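Local coordinates for protein cryptochrome DASH (Arabidopsis thaliana, PDB 2J4D) that binds FAD and a folate antenna, repairs cyclobutane pyrimidine dimers in single-stranded DNA, binds DNA without sequence specificity and may act as a photoreceptor, at residues A[26-31]-A[60-65]; A[42-47]-A[55-60]. One frame throughout, in Å; residues are numbered along the deposited sequence.

Overall arrangement
From the N terminus, the chain leaves helix 12-26 and enters the loop whose residues 26-31 form one half of interaction 1. It then enters strand 41-46, makes a short turn and passes into helix 56-63. Interaction 2 closes that turn, joining 42-47 to 55-60 across only seven intervening residues. Interaction 1 closes the wider loop when the end of the same helix, in 60-65, meets 26-31, so the smaller loop lies wholly within the larger. The two share Lys60, and their centres are about 11 Å apart. Interaction 2 packs the helix on the parallel sheet, whereas interaction 1 joins its end to the loop after helix 12-26, where Leu28 also approaches Tyr59.

Interaction 1: A[26-31]-A[60-65]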
# COMPACT_ATOMS: atom_id res chain seq x y z
N TYR A 26 17.47 6.51 -14.05
CA TYR A 26 16.50 5.82 -14.89
C TYR A 26 15.90 6.64 -16.03
O TYR A 26 14.97 6.18 -16.69
CB TYR A 26 15.38 5.27 -13.99
CG TYR A 26 15.87 4.19 -13.05
CD1 TYR A 26 15.99 2.86 -13.47
CD2 TYR A 26 16.28 4.50 -11.75
CE1 TYR A 26 16.51 1.88 -12.62
CE2 TYR A 26 16.80 3.54 -10.91
CZ TYR A 26 16.92 2.22 -11.34
OH TYR A 26 17.47 1.27 -10.50
N ALA A 27 16.43 7.83 -16.26
CA ALA A 27 15.92 8.70 -17.32
C ALA A 27 16.03 8.10 -18.72
O ALA A 27 16.98 7.38 -19.02
CB ALA A 27 16.64 10.04 -17.27
N LEU A 28 15.06 8.41 -19.57
CA LEU A 28 15.06 7.92 -20.95
C LEU A 28 16.18 8.68 -21.66
O LEU A 28 16.13 9.90 -21.77
CB LEU A 28 13.72 8.22 -21.64
CG LEU A 28 13.06 7.18 -22.55
CD1 LEU A 28 12.24 7.91 -23.61
CD2 LEU A 28 14.09 6.31 -23.23
N PRO A 29 17.19 7.96 -22.17
CA PRO A 29 18.34 8.54 -22.87
C PRO A 29 17.96 9.56 -23.94
O PRO A 29 18.54 10.65 -24.02
CB PRO A 29 19.04 7.32 -23.47
CG PRO A 29 18.71 6.24 -22.50
CD PRO A 29 17.25 6.49 -22.23
N SER A 30 16.98 9.20 -24.76
CA SER A 30 16.53 10.10 -25.81
C SER A 30 15.11 9.80 -26.24
O SER A 30 14.64 8.66 -26.16
CB SER A 30 17.45 9.99 -27.03
OG SER A 30 16.94 10.74 -28.12
N SER A 31 14.42 10.85 -26.67
CA SER A 31 13.05 10.74 -27.14
C SER A 31 13.10 10.74 -28.66
O SER A 31 12.06 10.83 -29.31
CB SER A 31 12.22 11.96 -26.71
OG SER A 31 12.70 12.55 -25.52
N LYS A 60 2.74 5.91 -21.94
CA LYS A 60 1.83 5.71 -23.07
C LYS A 60 1.07 6.99 -23.42
O LYS A 60 0.78 7.26 -24.59
CB LYS A 60 0.85 4.57 -22.77
CG LYS A 60 -0.13 4.24 -23.90
CD LYS A 60 0.57 3.99 -25.23
CE LYS A 60 -0.37 3.33 -26.25
NZ LYS A 60 -0.15 1.85 -26.34
N ALA A 61 0.74 7.77 -22.39
CA ALA A 61 0.03 9.03 -22.59
C ALA A 61 0.93 10.00 -23.36
O ALA A 61 0.51 10.64 -24.32
CB ALA A 61 -0.34 9.63 -21.25
N TRP A 62 2.18 10.09 -22.92
CA TRP A 62 3.16 10.96 -23.55
C TRP A 62 3.46 10.58 -24.99
O TRP A 62 3.51 11.44 -25.87
CB TRP A 62 4.45 10.94 -22.73
CG TRP A 62 5.60 11.66 -23.38
CD1 TRP A 62 5.79 13.01 -23.46
CD2 TRP A 62 6.72 11.05 -24.01
NE1 TRP A 62 6.97 13.28 -24.11
CE2 TRP A 62 7.56 12.09 -24.46
CE3 TRP A 62 7.10 9.72 -24.25
CZ2 TRP A 62 8.77 11.85 -25.13
CZ3 TRP A 62 8.30 9.48 -24.92
CH2 TRP A 62 9.12 10.54 -25.35
N SER A 63 3.66 9.29 -25.24
CA SER A 63 4.01 8.83 -26.57
C SER A 63 2.85 8.81 -27.56
O SER A 63 3.06 8.64 -28.76
CB SER A 63 4.66 7.45 -26.50
OG SER A 63 3.76 6.50 -25.96
N SER A 64 1.63 8.99 -27.08
CA SER A 64 0.48 8.97 -27.98
C SER A 64 -0.25 10.31 -28.04
O SER A 64 -1.41 10.37 -28.45
CB SER A 64 -0.49 7.87 -27.54
OG SER A 64 -1.06 8.18 -26.28
N SER A 65 0.43 11.38 -27.66
CA SER A 65 -0.16 12.71 -27.66
C SER A 65 0.91 13.77 -27.91
O SER A 65 2.09 13.45 -28.00
CB SER A 65 -0.79 13.00 -26.30
OG SER A 65 0.23 13.17 -25.32
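Trp62 meets Leu28 and Ser31 with the far end of its indole, and these three residues make the whole contact between 26-31 and 60-65. Along the second segment, Lys60 and Ala61, whose carbonyl oxygens accept from the serines that follow, lie in the last turn of helix 56-63. Trp62 comes next, with CG anti to the backbone N (chi1 172°), a setting that carries the six-membered ring outward to the loop. Ser31 comes to the edge of that ring, near its plane, with CB 3.7 Å from Trp62 CH2. Leu28 arrives obliquely and less closely, its CD1 4.4 Å from Trp62 CZ3. A broad, rigid indole suits this place because it can span the distance between two backbones whose closest CA atoms, those of Ser31 and Ser63, are 9.3 Å apart. Serine's short side chain lets its CB come up to the ring rim, although Ser31 is poorly ordered and only 99 Å² is buried in all. Val34 and Pro214, both in loops, also pack on Trp62, and Arg36 NE hydrogen-bonds to Trp62 O. Ser63 OG hydrogen-bonds to Tyr59 O; in the loop that follows, Ser64 OG donates to Lys60 O at 2.7 Å, and Ser65 OG to Ala61 O at 2.7 Å. Short hydroxyl side chains suit this turn, since they can bond to carbonyls near the helix end. This is plain edge packing, away from the cofactor sites, between the loop after helix 12-26 and a helix of the photolyase alpha/beta domain, whose Ala61 touches strands 41-46 and 138-142.

Interaction 2: A[42-47]-A[55-60]; sequences TILWFR and NDALYK
Leu44 points from its strand at helix 56-63 and divides its two methyls between Ala57 and Leu58. Its CB leaves the strand toward the helix, and CG, anti to the backbone N (chi1 177°), carries the fork onward. At the tip, CD1 lies 3.8 Å from Ala57 CB, while CD2 reaches Leu58 CD1 at 3.5 Å, tighter than usual for two carbons, and sits 3.7 Å from Leu58 CA. A branched leucine suits the place because each methyl finds its own partner, and Ala57 is small enough to let the helix backbone come near the strand. Replacing Leu44 with an alanine would probably open a gap beside Ala57 and leave the Leu58 methyl without its close neighbour. Further along the strand, Phe46 CE1 approaches Asn55 ND2 at 3.8 Å, obliquely, with ring and amide planes 90° apart; phenylalanine is long enough for its ring end to come near although its CB does not point at the helix. Asn55 is the N-cap: its OD1 accepts from Leu58 N at 2.9 Å, nearly straight (170°) though from above the carbonyl plane. Asparagine suits this position because its short amide can accept from the first turn while its ND2 donates to Arg51 O. His142 NE2 also hydrogen-bonds to Asn55 OD1, linking the cap to strand 138-142. The contact is the first strand-to-helix step of the beta-alpha-beta unit 41-46, 56-63 and 67-74, on one side of the parallel Rossmann-like sheet, where strand 41-46 lies between 67-74 and 138-142 and helix 123-134 packs against Ile43 and Trp45.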
# COMPACT_ATOMS: atom_id res chain seq x y z
N THR A 42 -4.27 14.48 -24.43
CA THR A 42 -4.60 13.27 -23.68
C THR A 42 -4.68 13.65 -22.21
O THR A 42 -4.03 14.59 -21.75
CB THR A 42 -3.54 12.16 -23.84
OG1 THR A 42 -4.01 10.96 -23.20
CG2 THR A 42 -2.22 12.56 -23.18
N ILE A 43 -5.51 12.94 -21.47
CA ILE A 43 -5.66 13.18 -20.05
C ILE A 43 -5.06 11.96 -19.35
O ILE A 43 -5.33 10.83 -19.74
CB ILE A 43 -7.15 13.30 -19.65
CG1 ILE A 43 -7.71 14.63 -20.18
CG2 ILE A 43 -7.30 13.18 -18.12
CD1 ILE A 43 -9.23 14.76 -20.10
N LEU A 44 -4.22 12.21 -18.34
CA LEU A 44 -3.63 11.12 -17.56
C LEU A 44 -4.32 11.15 -16.20
O LEU A 44 -4.17 12.10 -15.43
CB LEU A 44 -2.12 11.33 -17.37
CG LEU A 44 -1.40 10.28 -16.51
CD1 LEU A 44 -1.61 8.88 -17.07
CD2 LEU A 44 0.10 10.62 -16.47
N TRP A 45 -5.09 10.11 -15.93
CA TRP A 45 -5.85 10.01 -14.68
C TRP A 45 -5.10 9.16 -13.64
O TRP A 45 -4.95 7.95 -13.80
CB TRP A 45 -7.24 9.44 -14.99
CG TRP A 45 -8.07 9.05 -13.80
CD1 TRP A 45 -8.12 9.66 -12.58
CD2 TRP A 45 -9.00 7.96 -13.74
NE1 TRP A 45 -9.02 9.01 -11.76
CE2 TRP A 45 -9.57 7.97 -12.45
CE3 TRP A 45 -9.41 6.98 -14.65
CZ2 TRP A 45 -10.53 7.03 -12.04
CZ3 TRP A 45 -10.36 6.04 -14.26
CH2 TRP A 45 -10.91 6.08 -12.96
N PHE A 46 -4.64 9.84 -12.59
CA PHE A 46 -3.90 9.21 -11.49
C PHE A 46 -4.84 8.66 -10.42
O PHE A 46 -5.86 9.26 -10.10
CB PHE A 46 -2.98 10.24 -10.81
CG PHE A 46 -1.68 10.50 -11.54
CD1 PHE A 46 -0.56 9.71 -11.29
CD2 PHE A 46 -1.56 11.57 -12.43
CE1 PHE A 46 0.67 9.99 -11.90
CE2 PHE A 46 -0.34 11.86 -13.05
CZ PHE A 46 0.78 11.07 -12.78
N ARG A 47 -4.47 7.51 -9.87
CA ARG A 47 -5.22 6.91 -8.78
C ARG A 47 -4.21 6.48 -7.73
O ARG A 47 -3.77 7.30 -6.93
CB ARG A 47 -6.08 5.75 -9.28
CG ARG A 47 -7.41 6.24 -9.87
CD ARG A 47 -8.48 5.16 -9.89
NE ARG A 47 -8.20 4.16 -10.92
CZ ARG A 47 -9.01 3.17 -11.25
NH1 ARG A 47 -10.17 3.02 -10.63
NH2 ARG A 47 -8.66 2.34 -12.23
N ASN A 55 6.38 4.57 -14.82
CA ASN A 55 4.93 4.72 -14.93
C ASN A 55 4.52 4.51 -16.39
O ASN A 55 4.68 5.42 -17.21
CB ASN A 55 4.51 6.12 -14.48
CG ASN A 55 3.00 6.28 -14.41
OD1 ASN A 55 2.27 5.71 -15.20
ND2 ASN A 55 2.53 7.08 -13.46
N ASP A 56 4.01 3.32 -16.71
CA ASP A 56 3.58 3.00 -18.07
C ASP A 56 2.41 3.82 -18.57
O ASP A 56 2.31 4.09 -19.78
CB ASP A 56 3.21 1.52 -18.19
CG ASP A 56 4.42 0.62 -18.23
OD1 ASP A 56 5.45 1.05 -18.79
OD2 ASP A 56 4.34 -0.51 -17.72
N ALA A 57 1.50 4.20 -17.68
CA ALA A 57 0.36 5.00 -18.11
C ALA A 57 0.87 6.36 -18.59
O ALA A 57 0.46 6.86 -19.64
CB ALA A 57 -0.64 5.17 -16.96
N LEU A 58 1.77 6.95 -17.80
CA LEU A 58 2.38 8.23 -18.14
C LEU A 58 3.16 8.10 -19.45
O LEU A 58 3.08 8.95 -20.33
CB LEU A 58 3.34 8.68 -17.03
CG LEU A 58 4.22 9.90 -17.32
CD1 LEU A 58 3.35 11.11 -17.58
CD2 LEU A 58 5.14 10.16 -16.13
N TYR A 59 3.93 7.02 -19.58
CA TYR A 59 4.69 6.84 -20.81
C TYR A 59 3.78 6.72 -22.04
O TYR A 59 4.03 7.35 -23.07
CB TYR A 59 5.58 5.59 -20.74
CG TYR A 59 6.46 5.47 -21.96
CD1 TYR A 59 7.68 6.12 -22.03
CD2 TYR A 59 6.01 4.79 -23.09
CE1 TYR A 59 8.45 6.10 -23.19
CE2 TYR A 59 6.77 4.77 -24.26
CZ TYR A 59 7.98 5.43 -24.30
OH TYR A 59 8.72 5.44 -25.46
N LYS A 60 2.74 5.91 -21.94
CA LYS A 60 1.83 5.71 -23.07
C LYS A 60 1.07 6.99 -23.42
O LYS A 60 0.78 7.26 -24.59
CB LYS A 60 0.85 4.57 -22.77
CG LYS A 60 -0.13 4.24 -23.90
CD LYS A 60 0.57 3.99 -25.23
CE LYS A 60 -0.37 3.33 -26.25
NZ LYS A 60 -0.15 1.85 -26.34